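Local coordinates for alpha,alpha-trehalose-phosphate synthase (UDP-forming) (Burkholderia xenovorans, PDB 5V0T), which belongs to glycosyltransferase family 20, enzymes of the GT-B fold, and holds uridine-5'-diphosphate and 6-O-phosphono-alpha-D-glucopyranose in its ligand pockets, at residues A[80-83]-A[84-88]; A[113-116]-A[117-121]; A[149-152]-A[153-157]. All blocks are in the same frame, centred on the assembly; numbering follows the deposited sequence.

Contact 1: residues A[80-83]-A[84-88]; sequences RDYD and QYYRG. With G6P (6-O-phosphono-alpha-D-glucopyranose), chain J.
Arg80 runs its extended side chain past the end of Gln84, one helical turn further along, with the guanidinium and amide planes almost perpendicular (86°). The approach of NE to Gln84 NE2, 2.9 Å, brings two donors together and is no bond. Gln84 OE1 lies 3.7 Å above one face of the Arg80 guanidinium, toward its rim, and is hydrogen-bonded to Arg117 of helix 109-126. Asp81 accepts Tyr85 N through its backbone O, while its carboxylate turns to the same Arg117 in a salt bridge, an acid suited to a place beside an arginine. Tyr82 packs on two later residues. With CG anti to the backbone N (chi1 172°), its ring points the same way as that of Tyr86; the planes are 22° apart but slid, so overlap is slight, and Tyr82 CE1 comes 3.3 Å from Tyr86 CD2. Further round the same ring, Tyr82 CE2 lies 3.3 Å from Arg87 CD, on the same side of the ring plane as Tyr86. Tyr82 O receives both Tyr86 N, at 3.2 Å, and Arg87 N, at 2.9 Å, where the helix widens into a pi-type turn. Asp83 OD1 takes Arg87 NH1 in a 2.9 Å salt bridge, met from above the carboxylate plane; Arg87 NH2 and Tyr82 OH both reach Asp317. These contacts probably help to hold Tyr86 turned to the ligand pocket, where its OH donates a 2.6 Å hydrogen bond to O2P of 6-O-phosphono-alpha-D-glucopyranose. The phenol thus adds an uncharged donor to a phosphate oxygen of a ligand that Arg18, Arg315 and Asp140 also bond.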
ATOM      1  N   ARG A  80      12.715  22.076   6.139  1.00 27.04           N
ATOM      2  CA  ARG A  80      13.900  21.276   6.424  1.00 33.85           C
ATOM      3  C   ARG A  80      13.521  19.897   6.958  1.00 25.16           C
ATOM      4  O   ARG A  80      14.162  18.897   6.624  1.00 27.93           O
ATOM      5  CB  ARG A  80      14.794  22.016   7.416  1.00 31.83           C
ATOM      6  CG  ARG A  80      16.013  21.235   7.828  1.00 44.72           C
ATOM      7  CD  ARG A  80      16.670  21.817   9.085  1.00 52.85           C
ATOM      8  NE  ARG A  80      17.901  21.095   9.398  1.00 55.52           N
ATOM      9  CZ  ARG A  80      18.308  20.803  10.627  1.00 61.33           C
ATOM     10  NH1 ARG A  80      17.577  21.172  11.674  1.00 63.39           N
ATOM     11  NH2 ARG A  80      19.444  20.136  10.807  1.00 62.54           N
ATOM     12  N   ASP A  81      12.478  19.827   7.792  1.00 23.64           N
ATOM     13  CA  ASP A  81      12.016  18.538   8.295  1.00 22.71           C
ATOM     14  C   ASP A  81      11.407  17.694   7.184  1.00 26.93           C
ATOM     15  O   ASP A  81      11.654  16.480   7.103  1.00 22.28           O
ATOM     16  CB  ASP A  81      11.010  18.761   9.421  1.00 26.22           C
ATOM     17  CG  ASP A  81      11.646  19.411  10.631  1.00 31.70           C
ATOM     18  OD1 ASP A  81      12.890  19.380  10.717  1.00 29.44           O
ATOM     19  OD2 ASP A  81      10.915  19.952  11.483  1.00 30.80           O
ATOM     20  N   TYR A  82      10.605  18.321   6.321  1.00 25.03           N
ATOM     21  CA  TYR A  82      10.041  17.622   5.173  1.00 24.34           C
ATOM     22  C   TYR A  82      11.142  17.056   4.277  1.00 26.06           C
ATOM     23  O   TYR A  82      11.067  15.897   3.841  1.00 22.57           O
ATOM     24  CB  TYR A  82       9.124  18.584   4.410  1.00 23.58           C
ATOM     25  CG  TYR A  82       8.596  18.087   3.084  1.00 21.40           C
ATOM     26  CD1 TYR A  82       7.528  17.183   3.017  1.00 20.33           C
ATOM     27  CD2 TYR A  82       9.133  18.551   1.891  1.00 24.24           C
ATOM     28  CE1 TYR A  82       7.025  16.744   1.787  1.00 22.56           C
ATOM     29  CE2 TYR A  82       8.644  18.109   0.662  1.00 29.03           C
ATOM     30  CZ  TYR A  82       7.595  17.204   0.616  1.00 25.57           C
ATOM     31  OH  TYR A  82       7.126  16.784  -0.616  1.00 23.27           O
ATOM     32  N   ASP A  83      12.193  17.842   4.026  1.00 20.52           N
ATOM     33  CA  ASP A  83      13.259  17.387   3.135  1.00 23.56           C
ATOM     34  C   ASP A  83      14.062  16.244   3.749  1.00 24.77           C
ATOM     35  O   ASP A  83      14.417  15.289   3.050  1.00 24.84           O
ATOM     36  CB  ASP A  83      14.181  18.549   2.774  1.00 25.70           C
ATOM     37  CG  ASP A  83      13.574  19.483   1.737  1.00 30.10           C
ATOM     38  OD1 ASP A  83      12.710  19.038   0.953  1.00 27.59           O
ATOM     39  OD2 ASP A  83      13.967  20.666   1.706  1.00 27.51           O
ATOM     40  N   GLN A  84      14.347  16.304   5.054  1.00 20.60           N
ATOM     41  CA  GLN A  84      15.246  15.312   5.643  1.00 24.84           C
ATOM     42  C   GLN A  84      14.503  14.043   6.029  1.00 21.23           C
ATOM     43  O   GLN A  84      14.980  12.931   5.776  1.00 20.69           O
ATOM     44  CB  GLN A  84      15.957  15.888   6.873  1.00 22.03           C
ATOM     45  CG  GLN A  84      16.916  17.012   6.559  1.00 21.45           C
ATOM     46  CD  GLN A  84      17.471  17.705   7.808  1.00 33.09           C
ATOM     47  OE1 GLN A  84      17.249  17.275   8.939  1.00 27.94           O
ATOM     48  NE2 GLN A  84      18.190  18.793   7.593  1.00 38.48           N
ATOM     49  N   TYR A  85      13.337  14.197   6.646  1.00 21.04           N
ATOM     50  CA  TYR A  85      12.615  13.075   7.227  1.00 16.32           C
ATOM     51  C   TYR A  85      11.762  12.352   6.189  1.00 22.97           C
ATOM     52  O   TYR A  85      11.755  11.113   6.128  1.00 20.67           O
ATOM     53  CB  TYR A  85      11.760  13.595   8.384  1.00 18.13           C
ATOM     54  CG  TYR A  85      10.432  12.919   8.649  1.00 18.63           C
ATOM     55  CD1 TYR A  85      10.357  11.795   9.466  1.00 15.92           C
ATOM     56  CD2 TYR A  85       9.240  13.452   8.146  1.00 16.15           C
ATOM     57  CE1 TYR A  85       9.141  11.192   9.748  1.00 16.97           C
ATOM     58  CE2 TYR A  85       8.006  12.852   8.419  1.00 17.72           C
ATOM     59  CZ  TYR A  85       7.977  11.723   9.233  1.00 24.21           C
ATOM     60  OH  TYR A  85       6.798  11.106   9.539  1.00 19.25           O
ATOM     61  N   TYR A  86      11.054  13.102   5.352  1.00 20.88           N
ATOM     62  CA  TYR A  86      10.090  12.500   4.435  1.00 20.54           C
ATOM     63  C   TYR A  86      10.681  12.276   3.046  1.00 20.44           C
ATOM     64  O   TYR A  86      10.784  11.129   2.595  1.00 21.99           O
ATOM     65  CB  TYR A  86       8.831  13.372   4.381  1.00 22.45           C
ATOM     66  CG  TYR A  86       7.795  12.965   3.347  1.00 18.86           C
ATOM     67  CD1 TYR A  86       6.851  11.981   3.622  1.00 20.45           C
ATOM     68  CD2 TYR A  86       7.754  13.583   2.104  1.00 23.23           C
ATOM     69  CE1 TYR A  86       5.889  11.613   2.665  1.00 19.61           C
ATOM     70  CE2 TYR A  86       6.805  13.235   1.153  1.00 22.07           C
ATOM     71  CZ  TYR A  86       5.870  12.252   1.440  1.00 19.79           C
ATOM     72  OH  TYR A  86       4.934  11.920   0.480  1.00 19.15           O
ATOM     73  N   ARG A  87      11.074  13.352   2.351  1.00 17.71           N
ATOM     74  CA  ARG A  87      11.714  13.177   1.050  1.00 24.89           C
ATOM     75  C   ARG A  87      13.056  12.468   1.180  1.00 29.71           C
ATOM     76  O   ARG A  87      13.469  11.752   0.261  1.00 25.37           O
ATOM     77  CB  ARG A  87      11.926  14.530   0.362  1.00 23.70           C
ATOM     78  CG  ARG A  87      10.678  15.166  -0.211  1.00 30.97           C
ATOM     79  CD  ARG A  87      11.001  16.477  -0.933  1.00 28.35           C
ATOM     80  NE  ARG A  87      11.801  16.276  -2.132  1.00 38.64           N
ATOM     81  CZ  ARG A  87      13.049  16.699  -2.276  1.00 47.15           C
ATOM     82  NH1 ARG A  87      13.633  17.359  -1.289  1.00 45.87           N
ATOM     83  NH2 ARG A  87      13.706  16.467  -3.408  1.00 43.01           N
ATOM     84  N   GLY A  88      13.748  12.663   2.306  1.00 24.83           N
ATOM     85  CA  GLY A  88      15.083  12.137   2.495  1.00 21.59           C
ATOM     86  C   GLY A  88      15.071  10.697   2.953  1.00 22.82           C
ATOM     87  O   GLY A  88      14.957   9.782   2.134  1.00 20.47           O
TER
HETATM   88  C1  G6P J 502       1.911   3.698   0.698  1.00 19.10           C
HETATM   89  C2  G6P J 502       2.571   3.848   2.058  1.00 18.06           C
HETATM   90  C3  G6P J 502       1.818   4.876   2.907  1.00 15.47           C
HETATM   91  C4  G6P J 502       1.725   6.193   2.131  1.00 15.43           C
HETATM   92  C5  G6P J 502       1.079   5.939   0.768  1.00 13.76           C
HETATM   93  C6  G6P J 502       0.931   7.250  -0.007  1.00 14.46           C
HETATM   94  O1  G6P J 502       0.592   3.218   0.925  1.00 19.91           O
HETATM   95  O2  G6P J 502       2.616   2.566   2.711  1.00 19.43           O
HETATM   96  O3  G6P J 502       2.566   5.077   4.118  1.00 17.51           O
HETATM   97  O4  G6P J 502       0.912   7.134   2.862  1.00 18.35           O
HETATM   98  O5  G6P J 502       1.849   4.972   0.035  1.00 21.48           O
HETATM   99  O6  G6P J 502       2.210   7.898  -0.123  1.00 17.34           O
HETATM  100  P   G6P J 502       2.393   9.397   0.437  1.00 19.33           P
HETATM  101  O1P G6P J 502       1.647  10.297  -0.515  1.00 18.95           O
HETATM  102  O2P G6P J 502       3.883   9.595   0.465  1.00 19.08           O
HETATM  103  O3P G6P J 502       1.763   9.379   1.811  1.00 19.02           O

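Contact 2: residues A[113-116]-A[117-121]; sequences EGYW and RVNAW
Asn119 hangs its amide over the ring of Tyr115, with ND2 4.1 Å above the ring plane and over its centre. The same nitrogen curls back to the backbone of that tyrosine: Asn119 ND2 donates to Tyr115 O at 3.1 Å, nearly straight (167°) and in the plane of its own amide. The carbonyl is gripped twice, since Asn119 N reaches Tyr115 O at 3.2 Å from the opposite face of the carbonyl plane. ND2 also donates to His142 O, so asparagine suits a buried place where one NH2 group can serve two backbone oxygens. Tyr115 itself points away from the later turn and gives its hydroxyl a hydrogen bond with Tyr141 O; its ring also meets Phe89 of helix 79-98. All this lies within helix 109-126 of the N-terminal Rossmann-like half of the GT-B fold, where helix 79-98, strand 70-78 and the loop after strand 135-139 pack against it. One face of the helix is cut back at Gly114. There Arg117, bent at chi3 (70°), lays a face of its guanidinium over the glycine, with NH1 3.4 Å from Gly114 CA. With no side chain in the way, Gly114 probably allows this close approach, while the far end of the arginine goes on to helix 79-98. Val118 stands next to Arg117, its CG2 3.2 Å from Gly114 O, and its beta-branched side chain touches Tyr85 and Leu77. The indole of Trp116 meets the ring of Phe112, and the side chain touches Pro145 and Gln148.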
ATOM      1  N   GLU A 113      19.706  11.733  10.498  1.00 25.30           N
ATOM      2  CA  GLU A 113      19.602  12.438  11.777  1.00 27.38           C
ATOM      3  C   GLU A 113      18.315  13.249  11.864  1.00 24.79           C
ATOM      4  O   GLU A 113      17.669  13.286  12.915  1.00 26.42           O
ATOM      5  CB  GLU A 113      20.805  13.350  11.984  1.00 28.09           C
ATOM      6  CG  GLU A 113      22.086  12.619  12.274  1.00 40.19           C
ATOM      7  CD  GLU A 113      23.277  13.553  12.279  1.00 54.85           C
ATOM      8  OE1 GLU A 113      24.411  13.047  12.153  1.00 58.43           O
ATOM      9  OE2 GLU A 113      23.077  14.786  12.399  1.00 60.51           O
ATOM     10  N   GLY A 114      17.937  13.921  10.775  1.00 27.78           N
ATOM     11  CA  GLY A 114      16.685  14.666  10.774  1.00 23.22           C
ATOM     12  C   GLY A 114      15.465  13.763  10.882  1.00 19.26           C
ATOM     13  O   GLY A 114      14.499  14.091  11.576  1.00 20.74           O
ATOM     14  N   TYR A 115      15.494  12.621  10.195  1.00 17.64           N
ATOM     15  CA  TYR A 115      14.478  11.588  10.371  1.00 22.38           C
ATOM     16  C   TYR A 115      14.295  11.238  11.842  1.00 22.23           C
ATOM     17  O   TYR A 115      13.165  11.181  12.349  1.00 20.39           O
ATOM     18  CB  TYR A 115      14.892  10.359   9.566  1.00 20.83           C
ATOM     19  CG  TYR A 115      14.085   9.090   9.753  1.00 23.28           C
ATOM     20  CD1 TYR A 115      12.934   8.865   9.005  1.00 18.41           C
ATOM     21  CD2 TYR A 115      14.504   8.091  10.629  1.00 19.64           C
ATOM     22  CE1 TYR A 115      12.207   7.676   9.126  1.00 20.38           C
ATOM     23  CE2 TYR A 115      13.780   6.901  10.765  1.00 18.48           C
ATOM     24  CZ  TYR A 115      12.634   6.704  10.011  1.00 13.48           C
ATOM     25  OH  TYR A 115      11.910   5.528  10.119  1.00 18.96           O
ATOM     26  N   TRP A 116      15.405  10.986  12.538  1.00 20.50           N
ATOM     27  CA  TRP A 116      15.347  10.689  13.966  1.00 20.17           C
ATOM     28  C   TRP A 116      14.821  11.880  14.755  1.00 24.33           C
ATOM     29  O   TRP A 116      14.025  11.718  15.689  1.00 25.53           O
ATOM     30  CB  TRP A 116      16.745  10.308  14.479  1.00 22.85           C
ATOM     31  CG  TRP A 116      16.708   9.186  15.455  1.00 25.21           C
ATOM     32  CD1 TRP A 116      16.743   9.267  16.822  1.00 30.67           C
ATOM     33  CD2 TRP A 116      16.586   7.801  15.137  1.00 23.81           C
ATOM     34  NE1 TRP A 116      16.666   8.003  17.369  1.00 27.14           N
ATOM     35  CE2 TRP A 116      16.567   7.089  16.355  1.00 26.02           C
ATOM     36  CE3 TRP A 116      16.501   7.091  13.933  1.00 24.77           C
ATOM     37  CZ2 TRP A 116      16.473   5.703  16.405  1.00 26.86           C
ATOM     38  CZ3 TRP A 116      16.411   5.720  13.981  1.00 23.63           C
ATOM     39  CH2 TRP A 116      16.401   5.035  15.212  1.00 25.06           C
ATOM     40  N   ARG A 117      15.276  13.085  14.404  1.00 21.37           N
ATOM     41  CA  ARG A 117      14.850  14.290  15.113  1.00 22.36           C
ATOM     42  C   ARG A 117      13.362  14.564  14.918  1.00 26.69           C
ATOM     43  O   ARG A 117      12.666  14.940  15.868  1.00 25.35           O
ATOM     44  CB  ARG A 117      15.693  15.483  14.644  1.00 25.80           C
ATOM     45  CG  ARG A 117      15.340  16.817  15.311  1.00 29.49           C
ATOM     46  CD  ARG A 117      16.060  18.012  14.666  1.00 30.74           C
ATOM     47  NE  ARG A 117      15.537  18.274  13.328  1.00 34.40           N
ATOM     48  CZ  ARG A 117      16.212  18.061  12.206  1.00 37.93           C
ATOM     49  NH1 ARG A 117      17.460  17.608  12.258  1.00 37.28           N
ATOM     50  NH2 ARG A 117      15.645  18.311  11.032  1.00 32.80           N
ATOM     51  N   VAL A 118      12.850  14.388  13.695  1.00 18.64           N
ATOM     52  CA  VAL A 118      11.439  14.664  13.441  1.00 21.75           C
ATOM     53  C   VAL A 118      10.553  13.670  14.184  1.00 23.49           C
ATOM     54  O   VAL A 118       9.510  14.043  14.733  1.00 24.71           O
ATOM     55  CB  VAL A 118      11.168  14.668  11.923  1.00 24.68           C
ATOM     56  CG1 VAL A 118       9.663  14.680  11.618  1.00 20.29           C
ATOM     57  CG2 VAL A 118      11.859  15.866  11.299  1.00 26.70           C
ATOM     58  N   ASN A 119      10.961  12.399  14.243  1.00 19.73           N
ATOM     59  CA  ASN A 119      10.227  11.432  15.059  1.00 21.63           C
ATOM     60  C   ASN A 119      10.126  11.890  16.507  1.00 20.93           C
ATOM     61  O   ASN A 119       9.061  11.792  17.131  1.00 20.58           O
ATOM     62  CB  ASN A 119      10.900  10.060  14.985  1.00 20.72           C
ATOM     63  CG  ASN A 119      10.269   9.169  13.949  1.00 18.95           C
ATOM     64  OD1 ASN A 119       9.397   8.362  14.269  1.00 22.17           O
ATOM     65  ND2 ASN A 119      10.696   9.311  12.694  1.00 19.24           N
ATOM     66  N   ALA A 120      11.221  12.397  17.067  1.00 22.16           N
ATOM     67  CA  ALA A 120      11.171  12.854  18.450  1.00 24.61           C
ATOM     68  C   ALA A 120      10.285  14.090  18.592  1.00 24.43           C
ATOM     69  O   ALA A 120       9.545  14.225  19.576  1.00 22.63           O
ATOM     70  CB  ALA A 120      12.592  13.125  18.954  1.00 23.58           C
ATOM     71  N   TRP A 121      10.351  15.007  17.621  1.00 25.54           N
ATOM     72  CA  TRP A 121       9.527  16.217  17.667  1.00 29.63           C
ATOM     73  C   TRP A 121       8.039  15.883  17.556  1.00 29.20           C
ATOM     74  O   TRP A 121       7.205  16.450  18.280  1.00 24.24           O
ATOM     75  CB  TRP A 121       9.951  17.168  16.543  1.00 29.61           C
ATOM     76  CG  TRP A 121       9.084  18.385  16.407  1.00 28.40           C
ATOM     77  CD1 TRP A 121       9.092  19.488  17.204  1.00 31.48           C
ATOM     78  CD2 TRP A 121       8.093  18.626  15.397  1.00 31.61           C
ATOM     79  NE1 TRP A 121       8.163  20.404  16.762  1.00 31.54           N
ATOM     80  CE2 TRP A 121       7.533  19.898  15.656  1.00 31.71           C
ATOM     81  CE3 TRP A 121       7.624  17.889  14.301  1.00 26.29           C
ATOM     82  CZ2 TRP A 121       6.523  20.448  14.860  1.00 25.88           C
ATOM     83  CZ3 TRP A 121       6.626  18.433  13.511  1.00 26.12           C
ATOM     84  CH2 TRP A 121       6.087  19.704  13.793  1.00 27.12           C
TER

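Contact 3: residues A[149-152]-A[153-157]; sequences ALRA and AGVKN
Val155 N turns back to Leu150 O at 3.1 Å and Gly154 N to Arg151 O at 3.0 Å, the bond pair of a Schellman motif that ends helix 146-152. Gly154 is its C-prime residue, with phi 93°, a conformation in which a beta carbon would press on the preceding carbonyl. Beyond the turn, Val155 brings its CG2 to 3.9 Å from Leu150 CD2, an apolar contact linking the last turn of the helix to the outgoing loop; Ile136 and Ile159 of the adjacent strands flank this pair in a beta-alpha-beta unit. Arg151 makes the polar half of the contact. Its chain bends at chi2 (-86°), which carries the guanidinium from the helix toward the loop, where the carbonyls of Val155 and Asn157 lie near its plane and at its edge. NH1 donates to both, at 2.9 Å to Val155 O and 2.9 Å to Asn157 O. NH2 adds a second bond to the latter, 3.1 Å to Asn157 O, so one oxygen is held end-on by two nitrogens, and NH2 also forms a salt bridge with Asp190. A water donates to Arg151 O and Val155 O and accepts from Lys156 NZ, a long flexible chain suited to the exposed side. The side-chain nitrogen of Asn157, for its part, serves Arg131 O and Asp134 O. The helix-end oxygens are thus met by backbone amides and a water, the loop oxygens by the guanidinium and the same water, and a positive group near the C-terminal end of the helix may be mildly favourable there.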
ATOM      1  N   ALA A 149      11.124   7.089  20.977  1.00 22.85           N
ATOM      2  CA  ALA A 149      10.973   8.491  21.369  1.00 24.02           C
ATOM      3  C   ALA A 149       9.894   8.667  22.429  1.00 25.69           C
ATOM      4  O   ALA A 149      10.059   9.459  23.367  1.00 26.42           O
ATOM      5  CB  ALA A 149      10.649   9.343  20.140  1.00 27.63           C
ATOM      6  N   LEU A 150       8.764   7.965  22.288  1.00 23.98           N
ATOM      7  CA  LEU A 150       7.698   8.100  23.279  1.00 27.38           C
ATOM      8  C   LEU A 150       8.184   7.647  24.650  1.00 29.61           C
ATOM      9  O   LEU A 150       7.988   8.339  25.661  1.00 24.92           O
ATOM     10  CB  LEU A 150       6.472   7.292  22.850  1.00 21.33           C
ATOM     11  CG  LEU A 150       5.637   7.846  21.699  1.00 23.01           C
ATOM     12  CD1 LEU A 150       4.640   6.790  21.220  1.00 25.75           C
ATOM     13  CD2 LEU A 150       4.903   9.098  22.170  1.00 24.74           C
ATOM     14  N   ARG A 151       8.831   6.480  24.696  1.00 24.03           N
ATOM     15  CA  ARG A 151       9.325   5.948  25.962  1.00 31.02           C
ATOM     16  C   ARG A 151      10.323   6.901  26.612  1.00 34.12           C
ATOM     17  O   ARG A 151      10.305   7.100  27.835  1.00 31.63           O
ATOM     18  CB  ARG A 151       9.969   4.577  25.731  1.00 27.12           C
ATOM     19  CG  ARG A 151       9.005   3.506  25.226  1.00 28.66           C
ATOM     20  CD  ARG A 151       8.293   2.831  26.392  1.00 43.23           C
ATOM     21  NE  ARG A 151       7.409   1.737  25.983  1.00 44.26           N
ATOM     22  CZ  ARG A 151       6.081   1.780  26.062  1.00 48.13           C
ATOM     23  NH1 ARG A 151       5.474   2.862  26.532  1.00 44.59           N
ATOM     24  NH2 ARG A 151       5.356   0.740  25.670  1.00 50.72           N
ATOM     25  N   ALA A 152      11.206   7.490  25.812  1.00 31.88           N
ATOM     26  CA  ALA A 152      12.154   8.460  26.349  1.00 33.77           C
ATOM     27  C   ALA A 152      11.438   9.674  26.921  1.00 34.96           C
ATOM     28  O   ALA A 152      11.942  10.308  27.853  1.00 36.89           O
ATOM     29  CB  ALA A 152      13.142   8.878  25.259  1.00 31.65           C
ATOM     30  N   ALA A 153      10.251   9.996  26.402  1.00 32.81           N
ATOM     31  CA  ALA A 153       9.445  11.109  26.894  1.00 33.84           C
ATOM     32  C   ALA A 153       8.543  10.732  28.070  1.00 36.75           C
ATOM     33  O   ALA A 153       7.692  11.538  28.470  1.00 34.79           O
ATOM     34  CB  ALA A 153       8.599  11.689  25.759  1.00 36.10           C
ATOM     35  N   GLY A 154       8.711   9.545  28.645  1.00 30.32           N
ATOM     36  CA  GLY A 154       7.949   9.173  29.817  1.00 32.43           C
ATOM     37  C   GLY A 154       6.671   8.412  29.537  1.00 35.38           C
ATOM     38  O   GLY A 154       5.958   8.063  30.483  1.00 30.37           O
ATOM     39  N   VAL A 155       6.369   8.126  28.275  1.00 28.52           N
ATOM     40  CA  VAL A 155       5.100   7.496  27.932  1.00 31.09           C
ATOM     41  C   VAL A 155       5.121   6.036  28.359  1.00 33.19           C
ATOM     42  O   VAL A 155       6.063   5.294  28.048  1.00 30.37           O
ATOM     43  CB  VAL A 155       4.827   7.641  26.427  1.00 26.43           C
ATOM     44  CG1 VAL A 155       3.599   6.807  25.988  1.00 26.64           C
ATOM     45  CG2 VAL A 155       4.650   9.107  26.085  1.00 32.43           C
ATOM     46  N   LYS A 156       4.065   5.612  29.050  1.00 30.06           N
ATOM     47  CA  LYS A 156       3.938   4.251  29.548  1.00 31.83           C
ATOM     48  C   LYS A 156       2.837   3.460  28.859  1.00 32.01           C
ATOM     49  O   LYS A 156       2.696   2.266  29.140  1.00 35.86           O
ATOM     50  CB  LYS A 156       3.663   4.251  31.056  1.00 33.45           C
ATOM     51  CG  LYS A 156       4.714   4.944  31.922  1.00 37.84           C
ATOM     52  CD  LYS A 156       6.077   4.317  31.745  1.00 46.73           C
ATOM     53  CE  LYS A 156       7.117   4.999  32.627  1.00 56.82           C
ATOM     54  NZ  LYS A 156       8.497   4.545  32.285  1.00 61.41           N
ATOM     55  N   ASN A 157       2.049   4.086  27.984  1.00 33.34           N
ATOM     56  CA  ASN A 157       0.955   3.396  27.303  1.00 31.39           C
ATOM     57  C   ASN A 157       1.478   2.222  26.476  1.00 28.28           C
ATOM     58  O   ASN A 157       2.646   2.177  26.082  1.00 32.30           O
ATOM     59  CB  ASN A 157       0.209   4.353  26.367  1.00 32.56           C
ATOM     60  CG  ASN A 157      -0.242   5.625  27.054  1.00 31.68           C
ATOM     61  OD1 ASN A 157       0.576   6.484  27.382  1.00 34.28           O
ATOM     62  ND2 ASN A 157      -1.555   5.772  27.244  1.00 27.44           N
TER
HETATM   63  O   HOH W   1       8.486   5.390  29.466  1.00 38.03           O

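From the N terminus the three contacts come in series, each closing a single helical turn or the bend at a helix end; none nests in or crosses another. Contact 1 lies near the start of helix 79-98 and contact 2 within helix 109-126, the next helix in the chain. They touch through the side chain of Arg117, which reaches back to contact 1. Contact 3 follows strand 135-139, closing helix 146-152 before strand 159-162; its Ala149 CB packs on Ala120 CA of contact 2. Contacts 1 and 3 do not touch, their nearest atoms being about 11 Å apart, so helix 109-126 bridges the ligand-side helix and the outlying turn.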